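Local coordinates for endoglucanase, family GH5 (Zobellia galactanivorans, PDB 6GL2), which hydrolyses hemicellulose, probably cleaving beta-glucosidic bonds of mixed-linked glucans, as a family 5 glycoside hydrolase, at residues Lys258-Phe263 against Ala299-Cys304. Sequence-based numbering, arbitrary orientation.
Sequences KIRDKF and AERGIC
I259 and R260 meet I303 and R301 in a small contact between the side of helix 246-266 and the C-terminal end of helix 284-301, on the outside of the barrel, just before strand 304-307. The apolar half is buried: CG2 of I259 lies 4.2 Å from CD1 of I303, and both isoleucines also rest on M273 of strand 271-276, beneath the helices. Nearer the surface the two arginines come together without a bond between them, R260 NH1 standing 4.1 Å from R301 NE, with guanidinium planes inclined by 21°. D257, one turn earlier on helix 246-266, forms salt bridges through OD1 with both R260 NH1 and R301 NE and so probably offsets the like charges. R260 runs out with CG anti to the backbone N (chi1 169°) and then bends at chi3, which lets its NE also bond D261 OD1 at 2.9 Å from above the carboxylate plane. A leucine in place of R260 would probably leave D261 without this ion-pair mate and D257 with R301 but not its second arginine. After R301, G302 takes positive phi and its N bonds A299 O at 3.1 Å, one of the two bonds back into the last turn that make a Schellman motif, turning the chain inward to I303. Such packing of successive outer helices over parallel strands is characteristic of the (beta/alpha)8 TIM barrel of GH5 enzymes.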
loop_
_atom_site.group_PDB
_atom_site.type_symbol
_atom_site.label_atom_id
_atom_site.label_comp_id
_atom_site.label_asym_id
_atom_site.label_seq_id
_atom_site.Cartn_x
_atom_site.Cartn_y
_atom_site.Cartn_z
ATOM N N LYS A 258 -2.389 6.051 -18.356
ATOM C CA LYS A 258 -1.476 7.071 -17.889
ATOM C C LYS A 258 -0.358 6.487 -16.999
ATOM O O LYS A 258 0.821 6.727 -17.116
ATOM C CB LYS A 258 -2.238 8.182 -17.171
ATOM C CG LYS A 258 -1.530 9.219 -16.398
ATOM C CD LYS A 258 -2.565 10.191 -15.769
ATOM C CE LYS A 258 -3.131 9.808 -14.350
ATOM N NZ LYS A 258 -4.064 10.683 -13.477
ATOM N N ILE A 259 -0.808 5.654 -16.049
ATOM C CA ILE A 259 0.100 4.979 -15.102
ATOM C C ILE A 259 1.016 4.006 -15.869
ATOM O O ILE A 259 2.230 3.965 -15.706
ATOM C CB ILE A 259 -0.747 4.237 -14.055
ATOM C CG1 ILE A 259 -1.579 5.236 -13.238
ATOM C CG2 ILE A 259 0.109 3.241 -13.246
ATOM C CD1 ILE A 259 -2.637 4.552 -12.395
ATOM N N ARG A 260 0.418 3.171 -16.733
ATOM C CA ARG A 260 1.194 2.254 -17.563
ATOM C C ARG A 260 2.222 2.969 -18.441
ATOM O O ARG A 260 3.398 2.656 -18.502
ATOM C CB ARG A 260 0.288 1.392 -18.481
ATOM C CG ARG A 260 1.004 0.591 -19.553
ATOM C CD ARG A 260 0.070 0.204 -20.703
ATOM N NE ARG A 260 -0.474 1.372 -21.482
ATOM C CZ ARG A 260 -1.512 1.292 -22.314
ATOM N NH1 ARG A 260 -2.160 0.122 -22.462
ATOM N NH2 ARG A 260 -1.944 2.366 -22.957
ATOM N N ASP A 261 1.704 3.987 -19.126
ATOM C CA ASP A 261 2.589 4.718 -20.079
ATOM C C ASP A 261 3.811 5.349 -19.436
ATOM O O ASP A 261 4.934 5.326 -19.965
ATOM C CB ASP A 261 1.787 5.712 -20.906
ATOM C CG ASP A 261 0.790 5.039 -21.860
ATOM O OD1 ASP A 261 0.862 3.827 -22.099
ATOM O OD2 ASP A 261 -0.099 5.812 -22.363
ATOM N N LYS A 262 3.610 5.914 -18.231
ATOM C CA LYS A 262 4.695 6.601 -17.516
ATOM C C LYS A 262 5.622 5.551 -16.919
ATOM O O LYS A 262 6.794 5.534 -17.152
ATOM C CB LYS A 262 4.190 7.537 -16.420
ATOM C CG LYS A 262 5.291 8.190 -15.611
ATOM C CD LYS A 262 5.997 9.175 -16.556
ATOM C CE LYS A 262 6.974 10.165 -15.945
ATOM N NZ LYS A 262 7.423 11.067 -17.071
ATOM N N PHE A 263 5.091 4.670 -16.058
ATOM C CA PHE A 263 5.952 3.787 -15.274
ATOM C C PHE A 263 6.421 2.544 -16.019
ATOM O O PHE A 263 7.582 2.203 -15.930
ATOM C CB PHE A 263 5.289 3.411 -13.953
ATOM C CG PHE A 263 4.994 4.617 -13.081
ATOM C CD1 PHE A 263 6.036 5.372 -12.625
ATOM C CD2 PHE A 263 3.722 4.951 -12.640
ATOM C CE1 PHE A 263 5.779 6.449 -11.797
ATOM C CE2 PHE A 263 3.487 6.023 -11.754
ATOM C CZ PHE A 263 4.534 6.772 -11.372
ATOM N N ALA A 299 -5.047 -6.299 -14.351
ATOM C CA ALA A 299 -4.433 -7.568 -14.708
ATOM C C ALA A 299 -3.928 -7.542 -16.180
ATOM O O ALA A 299 -2.801 -7.969 -16.422
ATOM C CB ALA A 299 -5.406 -8.702 -14.503
ATOM N N GLU A 300 -4.677 -6.939 -17.082
ATOM C CA GLU A 300 -4.269 -6.832 -18.500
ATOM C C GLU A 300 -3.030 -6.003 -18.686
ATOM O O GLU A 300 -2.282 -6.214 -19.646
ATOM C CB GLU A 300 -5.434 -6.292 -19.331
ATOM C CG GLU A 300 -6.533 -7.357 -19.328
ATOM C CD GLU A 300 -7.694 -7.177 -20.249
ATOM O OE1 GLU A 300 -7.936 -6.049 -20.722
ATOM O OE2 GLU A 300 -8.358 -8.239 -20.432
ATOM N N ARG A 301 -2.756 -5.064 -17.808
ATOM C CA ARG A 301 -1.615 -4.213 -17.803
ATOM C C ARG A 301 -0.448 -4.719 -16.949
ATOM O O ARG A 301 0.601 -4.077 -16.946
ATOM C CB ARG A 301 -2.024 -2.814 -17.421
ATOM C CG ARG A 301 -2.883 -2.150 -18.501
ATOM C CD ARG A 301 -3.705 -0.980 -17.984
ATOM N NE ARG A 301 -4.489 -0.411 -19.076
ATOM C CZ ARG A 301 -5.480 -1.014 -19.637
ATOM N NH1 ARG A 301 -6.023 -2.117 -19.161
ATOM N NH2 ARG A 301 -6.014 -0.451 -20.750
ATOM N N GLY A 302 -0.617 -5.813 -16.200
ATOM C CA GLY A 302 0.463 -6.330 -15.382
ATOM C C GLY A 302 0.613 -5.576 -14.055
ATOM O O GLY A 302 1.677 -5.665 -13.449
ATOM N N ILE A 303 -0.381 -4.814 -13.723
ATOM C CA ILE A 303 -0.432 -4.029 -12.453
ATOM C C ILE A 303 -1.125 -4.910 -11.419
ATOM O O ILE A 303 -2.166 -5.450 -11.656
ATOM C CB ILE A 303 -1.240 -2.756 -12.619
ATOM C CG1 ILE A 303 -0.601 -1.823 -13.691
ATOM C CG2 ILE A 303 -1.526 -1.991 -11.282
ATOM C CD1 ILE A 303 -1.412 -0.620 -14.138
ATOM N N CYS A 304 -0.512 -5.024 -10.221
ATOM C CA CYS A 304 -1.134 -5.818 -9.126
ATOM C C CYS A 304 -2.179 -4.959 -8.388
ATOM O O CYS A 304 -1.816 -3.900 -7.845
ATOM C CB CYS A 304 -0.081 -6.164 -8.089
ATOM S SG CYS A 304 -0.718 -6.881 -6.569
#